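Aminoglycoside N(3)-acetyltransferase (Streptomyces griseus, PDB 7LAP) probably transfers an acetyl group to the 3-amino group of aminoglycoside antibiotics and so confers resistance to them. Local coordinates at residues 25-28 against 29-33; 60-63 against 64-68; 141-145 against 146-150; 211-215 against 216-220. All blocks are in the same frame, centred on the assembly; numbering follows the deposited sequence.

Interaction 1: residues 25-28 against 29-33; sequences DRIR and HDLAA
Ile27 and Leu31 lie side by side on the inner face of helix 24-34, pointing the same way, with CG2 of Ile27 3.8 Å from CD1 of Leu31. This is the tightly packed part: Ala64 and Leu65 of helix 58-69 and Val263 of strand 259-263 close over the pair, and beneath it Leu31 N donates to Ile27 O at 2.8 Å. The flank toward solvent is polar and looser. Arg26 bends at chi2 (-99°), which swings its guanidinium along the helix until NE meets OD2 of Asp30 at 2.8 Å in a salt bridge. That oxygen is approached on its syn side but tilted well out of the carboxylate plane. Water 1 closes the pair, accepting from Arg26 NH2 and donating to Asp30 OD2, which Gly264 N also reaches; Val263 partly covers Asp30. OD1 of Asp30 takes ND1 of the exposed His29 at 3.0 Å through its anti lone pair, in the ring plane. Arg28 grips OD1 of Asp25 side-on with NE and NH2, both from above the carboxylate plane, while its guanidinium lies with one face over His29 CA. An i to i+4 salt bridge beside a buried i to i+4 aliphatic pair is characteristic of an amphipathic surface helix.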
ATOM      1  N   ASP B  25      -8.063 -14.087 -17.202  1.00 41.07           N
ATOM      2  CA  ASP B  25      -8.983 -14.286 -18.320  1.00 47.10           C
ATOM      3  C   ASP B  25     -10.432 -14.471 -17.865  1.00 45.60           C
ATOM      4  O   ASP B  25     -11.368 -14.132 -18.600  1.00 42.04           O
ATOM      5  CB  ASP B  25      -8.570 -15.478 -19.167  1.00 61.60           C
ATOM      6  CG  ASP B  25      -9.508 -15.670 -20.329  1.00 81.58           C
ATOM      7  OD1 ASP B  25      -9.497 -14.800 -21.232  1.00 90.66           O
ATOM      8  OD2 ASP B  25     -10.287 -16.651 -20.323  1.00 91.36           O
ATOM      9  N   ARG B  26     -10.646 -14.980 -16.661  1.00 44.76           N
ATOM     10  CA  ARG B  26     -12.011 -15.139 -16.192  1.00 42.12           C
ATOM     11  C   ARG B  26     -12.619 -13.796 -15.820  1.00 39.16           C
ATOM     12  O   ARG B  26     -13.800 -13.543 -16.085  1.00 40.26           O
ATOM     13  CB  ARG B  26     -12.049 -16.096 -15.000  1.00 44.81           C
ATOM     14  CG  ARG B  26     -13.466 -16.413 -14.560  1.00 47.33           C
ATOM     15  CD  ARG B  26     -13.806 -15.566 -13.400  1.00 47.76           C
ATOM     16  NE  ARG B  26     -15.157 -15.824 -12.910  1.00 53.30           N
ATOM     17  CZ  ARG B  26     -15.472 -16.821 -12.093  1.00 52.84           C
ATOM     18  NH1 ARG B  26     -14.549 -17.687 -11.704  1.00 55.72           N
ATOM     19  NH2 ARG B  26     -16.706 -16.946 -11.684  1.00 47.73           N
ATOM     20  N   ILE B  27     -11.838 -12.942 -15.164  1.00 37.71           N
ATOM     21  CA  ILE B  27     -12.272 -11.585 -14.898  1.00 37.41           C
ATOM     22  C   ILE B  27     -12.573 -10.850 -16.206  1.00 36.78           C
ATOM     23  O   ILE B  27     -13.591 -10.158 -16.322  1.00 36.35           O
ATOM     24  CB  ILE B  27     -11.211 -10.854 -14.066  1.00 38.54           C
ATOM     25  CG1 ILE B  27     -11.061 -11.557 -12.701  1.00 42.30           C
ATOM     26  CG2 ILE B  27     -11.654  -9.459 -13.855  1.00 38.27           C
ATOM     27  CD1 ILE B  27      -9.909 -10.950 -11.818  1.00 42.92           C
ATOM     28  N   ARG B  28     -11.696 -10.991 -17.202  1.00 35.72           N
ATOM     29  CA  ARG B  28     -11.934 -10.347 -18.487  1.00 35.62           C
ATOM     30  C   ARG B  28     -13.267 -10.792 -19.058  1.00 37.60           C
ATOM     31  O   ARG B  28     -14.067  -9.972 -19.530  1.00 39.86           O
ATOM     32  CB  ARG B  28     -10.802 -10.675 -19.471  1.00 38.25           C
ATOM     33  CG  ARG B  28     -11.044 -10.065 -20.887  1.00 46.33           C
ATOM     34  CD  ARG B  28     -10.519 -10.907 -22.030  1.00 54.72           C
ATOM     35  NE  ARG B  28     -10.786 -12.338 -21.841  1.00 63.43           N
ATOM     36  CZ  ARG B  28     -11.956 -12.953 -22.075  1.00 66.94           C
ATOM     37  NH1 ARG B  28     -13.015 -12.272 -22.528  1.00 65.46           N
ATOM     38  NH2 ARG B  28     -12.062 -14.270 -21.867  1.00 63.49           N
ATOM     39  N   HIS B  29     -13.525 -12.097 -19.012  1.00 35.87           N
ATOM     40  CA  HIS B  29     -14.799 -12.632 -19.493  1.00 38.78           C
ATOM     41  C   HIS B  29     -15.985 -12.046 -18.721  1.00 35.97           C
ATOM     42  O   HIS B  29     -16.972 -11.593 -19.328  1.00 38.29           O
ATOM     43  CB  HIS B  29     -14.779 -14.148 -19.390  1.00 40.13           C
ATOM     44  CG  HIS B  29     -16.124 -14.772 -19.550  1.00 45.44           C
ATOM     45  ND1 HIS B  29     -17.014 -14.885 -18.507  1.00 47.79           N
ATOM     46  CD2 HIS B  29     -16.739 -15.295 -20.636  1.00 48.38           C
ATOM     47  CE1 HIS B  29     -18.119 -15.472 -18.938  1.00 51.31           C
ATOM     48  NE2 HIS B  29     -17.973 -15.731 -20.229  1.00 51.78           N
ATOM     49  N   ASP B  30     -15.879 -11.974 -17.390  1.00 36.24           N
ATOM     50  CA  ASP B  30     -16.990 -11.450 -16.598  1.00 36.02           C
ATOM     51  C   ASP B  30     -17.204  -9.955 -16.834  1.00 34.77           C
ATOM     52  O   ASP B  30     -18.345  -9.479 -16.770  1.00 36.10           O
ATOM     53  CB  ASP B  30     -16.768 -11.696 -15.108  1.00 33.86           C
ATOM     54  CG  ASP B  30     -16.855 -13.178 -14.735  1.00 45.82           C
ATOM     55  OD1 ASP B  30     -17.128 -14.017 -15.626  1.00 44.99           O
ATOM     56  OD2 ASP B  30     -16.651 -13.492 -13.543  1.00 42.97           O
ATOM     57  N   LEU B  31     -16.127  -9.201 -17.049  1.00 34.62           N
ATOM     58  CA  LEU B  31     -16.271  -7.776 -17.323  1.00 36.73           C
ATOM     59  C   LEU B  31     -16.944  -7.525 -18.673  1.00 39.20           C
ATOM     60  O   LEU B  31     -17.773  -6.619 -18.794  1.00 37.90           O
ATOM     61  CB  LEU B  31     -14.902  -7.086 -17.305  1.00 37.33           C
ATOM     62  CG  LEU B  31     -14.203  -7.009 -15.944  1.00 37.61           C
ATOM     63  CD1 LEU B  31     -12.708  -6.598 -16.126  1.00 34.20           C
ATOM     64  CD2 LEU B  31     -14.968  -6.090 -14.937  1.00 35.81           C
ATOM     65  N   ALA B  32     -16.546  -8.268 -19.709  1.00 37.12           N
ATOM     66  CA  ALA B  32     -17.218  -8.163 -20.997  1.00 42.95           C
ATOM     67  C   ALA B  32     -18.709  -8.533 -20.882  1.00 44.66           C
ATOM     68  O   ALA B  32     -19.561  -7.856 -21.460  1.00 40.72           O
ATOM     69  CB  ALA B  32     -16.507  -9.045 -22.024  1.00 40.73           C
ATOM     70  N   ALA B  33     -19.045  -9.553 -20.086  1.00 39.49           N
ATOM     71  CA  ALA B  33     -20.454  -9.918 -19.916  1.00 40.06           C
ATOM     72  C   ALA B  33     -21.260  -8.804 -19.247  1.00 47.67           C
ATOM     73  O   ALA B  33     -22.469  -8.685 -19.483  1.00 46.72           O
ATOM     74  CB  ALA B  33     -20.571 -11.227 -19.118  1.00 38.30           C
TER
HETATM   75  O   HOH W   1     -18.238 -14.735 -12.134  1.00 50.38           O

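Interaction 2: residues 60-63 against 64-68; sequences TVID and ALLDV
Ile62 lies alongside Leu66 one turn further on, the two side chains pointing the same way, with CG2 of Ile62 3.9 Å from CD1 of Leu66. Chi1 of -70° sets CG1 of Ile62 beside its backbone N, and this turns CG2 toward the following turn, where it meets the leucine methyl. CD1 of Leu66 also comes within 3.9 Å of OD1 of Asp63, whose side chain passes it at a slant. A second pair repeats the pattern round the helix: CG1 of Val61 approaches CD1 of Leu65 at 4.0 Å, again with the chains side by side. These i to i+4 pairs, carried by regular backbone bonds such as Leu66 N to Ile62 O at 2.9 Å, line helix 58-69, which packs between helix 24-34 and the central mixed sheet. Leu65 reaches Leu75 and Leu178 on the strands and Leu31 on the neighbouring helix, while the small Ala64 lets Ile27 of that helix come close. At the amino end of the segment Thr60 packs on Pro105 of the second subunit, its OG1 bonded to Ser55 O. The polar face carries two aspartates one turn apart, Asp63 OD1 lying 5.9 Å from Asp67 OD1. Each is paired with an arginine beyond the helix, Asp63 OD1 with Arg128 and Asp67 OD2 with Arg24, which probably offsets the repulsion between like charges. The carboxylate of Asp67 leans back over the preceding turn, its CG 3.0 Å from Asp63 O, a close approach between acceptor groups and not a bond.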
ATOM      1  N   THR B  60      -3.699  -8.436 -11.440  1.00 35.97           N
ATOM      2  CA  THR B  60      -4.550  -9.254 -12.297  1.00 35.36           C
ATOM      3  C   THR B  60      -5.856  -8.543 -12.629  1.00 33.54           C
ATOM      4  O   THR B  60      -6.325  -8.603 -13.777  1.00 35.72           O
ATOM      5  CB  THR B  60      -4.782 -10.585 -11.601  1.00 37.19           C
ATOM      6  OG1 THR B  60      -3.552 -11.321 -11.653  1.00 38.28           O
ATOM      7  CG2 THR B  60      -5.913 -11.376 -12.260  1.00 37.00           C
ATOM      8  N   VAL B  61      -6.444  -7.849 -11.652  1.00 32.71           N
ATOM      9  CA  VAL B  61      -7.642  -7.059 -11.927  1.00 31.73           C
ATOM     10  C   VAL B  61      -7.339  -5.983 -12.961  1.00 34.65           C
ATOM     11  O   VAL B  61      -8.093  -5.798 -13.924  1.00 36.10           O
ATOM     12  CB  VAL B  61      -8.209  -6.465 -10.625  1.00 35.94           C
ATOM     13  CG1 VAL B  61      -9.417  -5.550 -10.924  1.00 32.17           C
ATOM     14  CG2 VAL B  61      -8.626  -7.610  -9.650  1.00 37.31           C
ATOM     15  N   ILE B  62      -6.215  -5.283 -12.807  1.00 32.93           N
ATOM     16  CA  ILE B  62      -5.880  -4.203 -13.745  1.00 32.60           C
ATOM     17  C   ILE B  62      -5.644  -4.750 -15.152  1.00 34.62           C
ATOM     18  O   ILE B  62      -6.153  -4.217 -16.142  1.00 35.64           O
ATOM     19  CB  ILE B  62      -4.656  -3.430 -13.244  1.00 31.96           C
ATOM     20  CG1 ILE B  62      -5.017  -2.617 -12.007  1.00 31.92           C
ATOM     21  CG2 ILE B  62      -4.061  -2.535 -14.383  1.00 31.02           C
ATOM     22  CD1 ILE B  62      -3.730  -2.180 -11.207  1.00 34.87           C
ATOM     23  N   ASP B  63      -4.906  -5.850 -15.262  1.00 33.97           N
ATOM     24  CA  ASP B  63      -4.640  -6.390 -16.588  1.00 36.96           C
ATOM     25  C   ASP B  63      -5.888  -6.963 -17.257  1.00 37.36           C
ATOM     26  O   ASP B  63      -6.015  -6.888 -18.487  1.00 39.50           O
ATOM     27  CB  ASP B  63      -3.534  -7.423 -16.484  1.00 43.57           C
ATOM     28  CG  ASP B  63      -2.125  -6.750 -16.384  1.00 51.19           C
ATOM     29  OD1 ASP B  63      -1.871  -5.755 -17.117  1.00 55.00           O
ATOM     30  OD2 ASP B  63      -1.290  -7.205 -15.580  1.00 55.98           O
ATOM     31  N   ALA B  64      -6.831  -7.506 -16.480  1.00 32.83           N
ATOM     32  CA  ALA B  64      -8.103  -7.926 -17.065  1.00 34.35           C
ATOM     33  C   ALA B  64      -8.883  -6.722 -17.599  1.00 36.01           C
ATOM     34  O   ALA B  64      -9.479  -6.785 -18.681  1.00 34.18           O
ATOM     35  CB  ALA B  64      -8.938  -8.698 -16.024  1.00 29.63           C
ATOM     36  N   LEU B  65      -8.925  -5.635 -16.832  1.00 32.29           N
ATOM     37  CA  LEU B  65      -9.591  -4.422 -17.296  1.00 35.29           C
ATOM     38  C   LEU B  65      -8.948  -3.897 -18.581  1.00 37.73           C
ATOM     39  O   LEU B  65      -9.650  -3.460 -19.495  1.00 38.72           O
ATOM     40  CB  LEU B  65      -9.550  -3.345 -16.201  1.00 33.61           C
ATOM     41  CG  LEU B  65     -10.512  -3.610 -15.037  1.00 35.86           C
ATOM     42  CD1 LEU B  65     -10.158  -2.795 -13.769  1.00 37.73           C
ATOM     43  CD2 LEU B  65     -11.968  -3.314 -15.472  1.00 34.54           C
ATOM     44  N   LEU B  66      -7.606  -3.899 -18.649  1.00 35.44           N
ATOM     45  CA  LEU B  66      -6.904  -3.485 -19.860  1.00 37.33           C
ATOM     46  C   LEU B  66      -7.191  -4.421 -21.020  1.00 40.61           C
ATOM     47  O   LEU B  66      -7.233  -3.976 -22.177  1.00 40.85           O
ATOM     48  CB  LEU B  66      -5.395  -3.429 -19.599  1.00 37.80           C
ATOM     49  CG  LEU B  66      -4.997  -2.336 -18.587  1.00 37.73           C
ATOM     50  CD1 LEU B  66      -3.521  -2.445 -18.207  1.00 38.83           C
ATOM     51  CD2 LEU B  66      -5.309  -0.932 -19.137  1.00 40.59           C
ATOM     52  N   ASP B  67      -7.333  -5.720 -20.741  1.00 38.04           N
ATOM     53  CA  ASP B  67      -7.700  -6.654 -21.800  1.00 43.62           C
ATOM     54  C   ASP B  67      -9.045  -6.287 -22.414  1.00 45.38           C
ATOM     55  O   ASP B  67      -9.224  -6.404 -23.627  1.00 44.17           O
ATOM     56  CB  ASP B  67      -7.758  -8.085 -21.270  1.00 39.59           C
ATOM     57  CG  ASP B  67      -6.371  -8.645 -20.862  1.00 44.11           C
ATOM     58  OD1 ASP B  67      -5.323  -8.100 -21.255  1.00 45.63           O
ATOM     59  OD2 ASP B  67      -6.332  -9.640 -20.100  1.00 47.87           O
ATOM     60  N   VAL B  68     -10.017  -5.877 -21.588  1.00 40.52           N
ATOM     61  CA  VAL B  68     -11.347  -5.610 -22.121  1.00 39.39           C
ATOM     62  C   VAL B  68     -11.360  -4.290 -22.887  1.00 43.88           C
ATOM     63  O   VAL B  68     -11.821  -4.232 -24.034  1.00 46.13           O
ATOM     64  CB  VAL B  68     -12.422  -5.620 -21.008  1.00 44.90           C
ATOM     65  CG1 VAL B  68     -13.765  -5.242 -21.606  1.00 49.81           C
ATOM     66  CG2 VAL B  68     -12.557  -6.997 -20.404  1.00 42.06           C
TER

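Interaction 3: residues 141-145 against 146-150; sequences LAALG and ASAPA
Backbone torsions of 130/-168° at Gly145 turn the chain out of strand 141-145, and the helical ones of Ala146 lead on to Ser147 through a type I beta turn, so that the CB atoms of Ala143 and Ala148 come within 3.6 Å of each other. Gly145, at the pivot, takes positive phi, a conformation that glycine reaches readily. The turn is closed by Ala148 N, which donates to Gly145 O at 3.1 Å. The N-H points well at the oxygen, 162° at the hydrogen, but arrives from above the carbonyl plane. The methyl of Ala148 tucks in beneath the strand: its CB is 3.3 Å from Gly145 O and 3.8 Å from Leu144 N. Ser147 occupies the N-cap position of helix 148-152 without a capping bond from its side chain; its backbone N is bonded to Thr74 OG1. The strand itself pairs with strand 74-78 through Ala142 and Leu144, while Met152 also touches Ala143 from the helix. The type I turn thus links strand 141-145, next to the edge strand 132-133 of the central mixed sheet, to helix 148-152. With one backbone hydrogen bond and one methyl-to-methyl contact between the two segments, the chemistry implies a corner that rests on backbone geometry and small side chains.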
ATOM      1  N   LEU B 141      -7.110  11.941  -8.654  1.00 38.30           N
ATOM      2  CA  LEU B 141      -7.454  10.682  -9.282  1.00 43.66           C
ATOM      3  C   LEU B 141      -6.188  10.125  -9.901  1.00 45.09           C
ATOM      4  O   LEU B 141      -5.153  10.783  -9.934  1.00 42.29           O
ATOM      5  CB  LEU B 141      -8.526  10.873 -10.361  1.00 48.31           C
ATOM      6  CG  LEU B 141      -9.789  11.657 -10.020  1.00 54.75           C
ATOM      7  CD1 LEU B 141     -10.801  11.444 -11.126  1.00 61.00           C
ATOM      8  CD2 LEU B 141     -10.322  11.062  -8.777  1.00 55.16           C
ATOM      9  N   ALA B 142      -6.289   8.920 -10.445  1.00 40.24           N
ATOM     10  CA  ALA B 142      -5.223   8.444 -11.301  1.00 39.57           C
ATOM     11  C   ALA B 142      -5.846   7.729 -12.481  1.00 43.43           C
ATOM     12  O   ALA B 142      -6.970   7.236 -12.392  1.00 37.97           O
ATOM     13  CB  ALA B 142      -4.277   7.528 -10.543  1.00 35.08           C
ATOM     14  N   ALA B 143      -5.098   7.659 -13.576  1.00 42.19           N
ATOM     15  CA  ALA B 143      -5.603   7.065 -14.805  1.00 39.97           C
ATOM     16  C   ALA B 143      -4.482   6.336 -15.538  1.00 42.10           C
ATOM     17  O   ALA B 143      -3.305   6.700 -15.443  1.00 44.36           O
ATOM     18  CB  ALA B 143      -6.221   8.135 -15.729  1.00 37.95           C
ATOM     19  N   LEU B 144      -4.884   5.355 -16.346  1.00 39.73           N
ATOM     20  CA  LEU B 144      -3.960   4.511 -17.094  1.00 41.67           C
ATOM     21  C   LEU B 144      -4.621   4.197 -18.425  1.00 44.20           C
ATOM     22  O   LEU B 144      -5.721   3.631 -18.444  1.00 39.72           O
ATOM     23  CB  LEU B 144      -3.637   3.203 -16.325  1.00 37.18           C
ATOM     24  CG  LEU B 144      -2.660   2.250 -17.015  1.00 38.20           C
ATOM     25  CD1 LEU B 144      -1.242   2.877 -17.133  1.00 39.70           C
ATOM     26  CD2 LEU B 144      -2.592   0.888 -16.286  1.00 37.69           C
ATOM     27  N   GLY B 145      -3.950   4.531 -19.532  1.00 42.66           N
ATOM     28  CA  GLY B 145      -4.526   4.229 -20.824  1.00 44.04           C
ATOM     29  C   GLY B 145      -4.529   5.445 -21.746  1.00 43.45           C
ATOM     30  O   GLY B 145      -3.917   6.478 -21.457  1.00 41.72           O
ATOM     31  N   ALA B 146      -5.269   5.323 -22.852  1.00 46.51           N
ATOM     32  CA  ALA B 146      -5.090   6.224 -23.988  1.00 48.07           C
ATOM     33  C   ALA B 146      -5.469   7.661 -23.647  1.00 49.54           C
ATOM     34  O   ALA B 146      -4.851   8.600 -24.139  1.00 50.03           O
ATOM     35  CB  ALA B 146      -5.919   5.713 -25.166  1.00 50.94           C
ATOM     36  N   SER B 147      -6.498   7.868 -22.829  1.00 51.18           N
ATOM     37  CA  SER B 147      -6.972   9.219 -22.537  1.00 52.41           C
ATOM     38  C   SER B 147      -6.452   9.732 -21.200  1.00 49.27           C
ATOM     39  O   SER B 147      -6.883  10.797 -20.737  1.00 46.64           O
ATOM     40  CB  SER B 147      -8.492   9.240 -22.539  1.00 52.38           C
ATOM     41  OG  SER B 147      -8.976   8.839 -23.802  1.00 53.33           O
ATOM     42  N   ALA B 148      -5.535   8.999 -20.577  1.00 44.19           N
ATOM     43  CA  ALA B 148      -5.147   9.320 -19.204  1.00 41.17           C
ATOM     44  C   ALA B 148      -4.553  10.719 -19.050  1.00 46.78           C
ATOM     45  O   ALA B 148      -4.919  11.395 -18.076  1.00 44.44           O
ATOM     46  CB  ALA B 148      -4.201   8.241 -18.670  1.00 39.59           C
ATOM     47  N   PRO B 149      -3.685  11.232 -19.952  1.00 51.21           N
ATOM     48  CA  PRO B 149      -3.149  12.593 -19.726  1.00 50.69           C
ATOM     49  C   PRO B 149      -4.205  13.692 -19.777  1.00 50.28           C
ATOM     50  O   PRO B 149      -4.218  14.558 -18.900  1.00 48.75           O
ATOM     51  CB  PRO B 149      -2.095  12.756 -20.846  1.00 53.28           C
ATOM     52  CG  PRO B 149      -1.734  11.309 -21.239  1.00 52.58           C
ATOM     53  CD  PRO B 149      -3.060  10.588 -21.123  1.00 49.86           C
ATOM     54  N   ALA B 150      -5.087  13.702 -20.775  1.00 50.79           N
ATOM     55  CA  ALA B 150      -6.107  14.752 -20.821  1.00 50.70           C
ATOM     56  C   ALA B 150      -7.126  14.607 -19.689  1.00 46.37           C
ATOM     57  O   ALA B 150      -7.647  15.609 -19.188  1.00 50.52           O
ATOM     58  CB  ALA B 150      -6.821  14.735 -22.174  1.00 52.72           C
TER

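Interaction 4: residues 211-215 against 216-220; sequences IEVAG and ERVWR
Ile211 and Val218 form a hydrogen-bonded antiparallel pair near the end of a beta hairpin, strands 204-213 and 216-225, closed by a type I' turn from Val213 to Glu216. Backbone bonds come first: Ile211 N donates to Val218 O at 2.9 Å and Val218 N returns to Ile211 O at 2.8 Å. Nearer the turn Val213 N reaches Glu216 O at 3.0 Å, while Glu216 N meets Val213 O at 3.2 Å from above the carbonyl plane. Between these pairs, at the non-hydrogen-bonded pair Glu212 and Arg217, the CA of Arg217 makes a CA-H...O contact with Ile211 O at 3.3 Å. Positive phi at both Ala214 and Gly215 shapes the turn.

Among polar side chains, Arg217 is held by backbone carbonyls of Arg101 and His104, and Arg220 by Asp158, so both arginines tie the hairpin to other parts of the chain. The apolar contacts gather on the face bearing Ile211, Val213 and Val218. There Ile211 packs CG1 against CG2 of Val218 at 4.1 Å, its chi1 of 58° placing CG1 between backbone N and carbonyl carbon. Val213 and Val218 cross at about a right angle, their CG2 methyls pressed together at 3.5 Å.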
ATOM      1  N   ILE B 211       1.280  22.022  -1.151  1.00 59.74           N
ATOM      2  CA  ILE B 211       1.609  21.529  -2.477  1.00 61.40           C
ATOM      3  C   ILE B 211       2.993  22.049  -2.878  1.00 65.99           C
ATOM      4  O   ILE B 211       3.617  22.859  -2.191  1.00 61.92           O
ATOM      5  CB  ILE B 211       0.543  21.908  -3.529  1.00 60.74           C
ATOM      6  CG1 ILE B 211       0.368  23.420  -3.606  1.00 59.77           C
ATOM      7  CG2 ILE B 211      -0.792  21.260  -3.183  1.00 54.37           C
ATOM      8  CD1 ILE B 211      -0.033  23.945  -4.988  1.00 61.40           C
ATOM      9  N   GLU B 212       3.470  21.525  -3.993  1.00 65.67           N
ATOM     10  CA  GLU B 212       4.777  21.831  -4.543  1.00 75.24           C
ATOM     11  C   GLU B 212       4.559  22.475  -5.910  1.00 80.34           C
ATOM     12  O   GLU B 212       4.059  21.821  -6.836  1.00 79.56           O
ATOM     13  CB  GLU B 212       5.607  20.554  -4.635  1.00 79.77           C
ATOM     14  CG  GLU B 212       6.814  20.662  -5.521  1.00 89.71           C
ATOM     15  CD  GLU B 212       7.925  19.751  -5.065  1.00 96.70           C
ATOM     16  OE1 GLU B 212       8.019  19.496  -3.839  1.00 97.90           O
ATOM     17  OE2 GLU B 212       8.708  19.297  -5.928  1.00 99.84           O
ATOM     18  N   VAL B 213       4.893  23.760  -6.030  1.00 83.46           N
ATOM     19  CA  VAL B 213       4.786  24.485  -7.295  1.00 86.33           C
ATOM     20  C   VAL B 213       6.080  25.243  -7.535  1.00 88.23           C
ATOM     21  O   VAL B 213       6.583  25.923  -6.632  1.00 84.63           O
ATOM     22  CB  VAL B 213       3.585  25.454  -7.334  1.00 87.14           C
ATOM     23  CG1 VAL B 213       2.269  24.678  -7.533  1.00 87.50           C
ATOM     24  CG2 VAL B 213       3.537  26.296  -6.083  1.00 87.71           C
ATOM     25  N   ALA B 214       6.599  25.135  -8.756  1.00102.37           N
ATOM     26  CA  ALA B 214       7.913  25.624  -9.168  1.00114.17           C
ATOM     27  C   ALA B 214       9.036  24.851  -8.490  1.00113.62           C
ATOM     28  O   ALA B 214      10.204  25.268  -8.557  1.00121.26           O
ATOM     29  CB  ALA B 214       8.082  27.130  -8.913  1.00123.01           C
ATOM     30  N   GLY B 215       8.721  23.723  -7.857  1.00101.12           N
ATOM     31  CA  GLY B 215       9.692  22.968  -7.105  1.00 96.49           C
ATOM     32  C   GLY B 215       9.844  23.404  -5.666  1.00 93.06           C
ATOM     33  O   GLY B 215      10.725  22.881  -4.966  1.00 93.19           O
ATOM     34  N   GLU B 216       9.032  24.353  -5.199  1.00 87.06           N
ATOM     35  CA  GLU B 216       9.075  24.764  -3.806  1.00 86.05           C
ATOM     36  C   GLU B 216       7.749  24.445  -3.131  1.00 76.22           C
ATOM     37  O   GLU B 216       6.696  24.438  -3.771  1.00 74.10           O
ATOM     38  CB  GLU B 216       9.400  26.252  -3.672  1.00 96.44           C
ATOM     39  CG  GLU B 216      10.914  26.603  -3.614  1.00108.95           C
ATOM     40  CD  GLU B 216      11.787  25.553  -2.899  1.00116.66           C
ATOM     41  OE1 GLU B 216      11.347  24.965  -1.871  1.00116.61           O
ATOM     42  OE2 GLU B 216      12.943  25.352  -3.360  1.00120.54           O
ATOM     43  N   ARG B 217       7.811  24.150  -1.838  1.00 74.90           N
ATOM     44  CA  ARG B 217       6.615  23.804  -1.084  1.00 73.35           C
ATOM     45  C   ARG B 217       5.921  25.073  -0.622  1.00 73.76           C
ATOM     46  O   ARG B 217       6.536  25.936  -0.000  1.00 76.34           O
ATOM     47  CB  ARG B 217       6.974  22.914   0.107  1.00 74.66           C
ATOM     48  CG  ARG B 217       6.051  22.953   1.311  1.00 71.69           C
ATOM     49  CD  ARG B 217       6.816  22.288   2.456  1.00 79.79           C
ATOM     50  NE  ARG B 217       6.002  21.926   3.613  1.00 80.09           N
ATOM     51  CZ  ARG B 217       5.658  22.773   4.574  1.00 81.23           C
ATOM     52  NH1 ARG B 217       6.040  24.044   4.496  1.00 85.67           N
ATOM     53  NH2 ARG B 217       4.918  22.363   5.602  1.00 75.76           N
ATOM     54  N   VAL B 218       4.636  25.178  -0.924  1.00 71.15           N
ATOM     55  CA  VAL B 218       3.821  26.304  -0.508  1.00 72.52           C
ATOM     56  C   VAL B 218       2.491  25.757  -0.027  1.00 69.45           C
ATOM     57  O   VAL B 218       1.990  24.750  -0.540  1.00 64.82           O
ATOM     58  CB  VAL B 218       3.602  27.321  -1.657  1.00 73.07           C
ATOM     59  CG1 VAL B 218       4.928  27.808  -2.221  1.00 74.57           C
ATOM     60  CG2 VAL B 218       2.777  26.686  -2.739  1.00 73.96           C
ATOM     61  N   TRP B 219       1.925  26.424   0.972  1.00 73.63           N
ATOM     62  CA  TRP B 219       0.561  26.138   1.390  1.00 71.21           C
ATOM     63  C   TRP B 219      -0.414  26.822   0.441  1.00 76.37           C
ATOM     64  O   TRP B 219      -0.099  27.849  -0.169  1.00 79.62           O
ATOM     65  CB  TRP B 219       0.328  26.602   2.831  1.00 73.18           C
ATOM     66  CG  TRP B 219       0.993  25.688   3.803  1.00 74.30           C
ATOM     67  CD1 TRP B 219       2.314  25.678   4.135  1.00 74.06           C
ATOM     68  CD2 TRP B 219       0.393  24.577   4.496  1.00 69.17           C
ATOM     69  NE1 TRP B 219       2.568  24.653   5.010  1.00 73.54           N
ATOM     70  CE2 TRP B 219       1.407  23.964   5.251  1.00 70.87           C
ATOM     71  CE3 TRP B 219      -0.903  24.063   4.566  1.00 67.61           C
ATOM     72  CZ2 TRP B 219       1.164  22.850   6.078  1.00 71.04           C
ATOM     73  CZ3 TRP B 219      -1.145  22.958   5.374  1.00 66.74           C
ATOM     74  CH2 TRP B 219      -0.116  22.363   6.120  1.00 68.04           C
ATOM     75  N   ARG B 220      -1.591  26.217   0.285  1.00 72.38           N
ATOM     76  CA  ARG B 220      -2.654  26.785  -0.529  1.00 67.60           C
ATOM     77  C   ARG B 220      -3.976  26.552   0.183  1.00 62.01           C
ATOM     78  O   ARG B 220      -4.159  25.526   0.840  1.00 60.89           O
ATOM     79  CB  ARG B 220      -2.698  26.167  -1.946  1.00 68.73           C
ATOM     80  CG  ARG B 220      -3.559  26.948  -2.913  1.00 71.31           C
ATOM     81  CD  ARG B 220      -3.476  26.472  -4.358  1.00 70.85           C
ATOM     82  NE  ARG B 220      -4.279  27.329  -5.242  1.00 73.49           N
ATOM     83  CZ  ARG B 220      -5.610  27.473  -5.190  1.00 74.56           C
ATOM     84  NH1 ARG B 220      -6.355  26.778  -4.325  1.00 71.01           N
ATOM     85  NH2 ARG B 220      -6.215  28.303  -6.042  1.00 71.46           N
TER

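Interactions 1 and 2 belong to neighbouring helices and touch directly, Leu31 CD1 lying 3.4 Å from Leu65 CD2. Both pair aliphatics inward, but the partly buried first bridges Arg26 to Asp30 and Arg28 to Asp25 within its own helix, whereas the buried second sends its aspartates to arginines elsewhere. Interaction 2 also meets interaction 3, where Leu66 CD1 lies 4.0 Å from Leu144 CD2, so helix 58-69 bridges helix 24-34 and strand 141-145 of the central sheet. Interaction 3, partly buried, relies on small residues and a turn. Interaction 4 stands apart on the surface, its centre about 43 Å from that of interaction 1, held mainly by the backbone ladder of a separate two-stranded sheet.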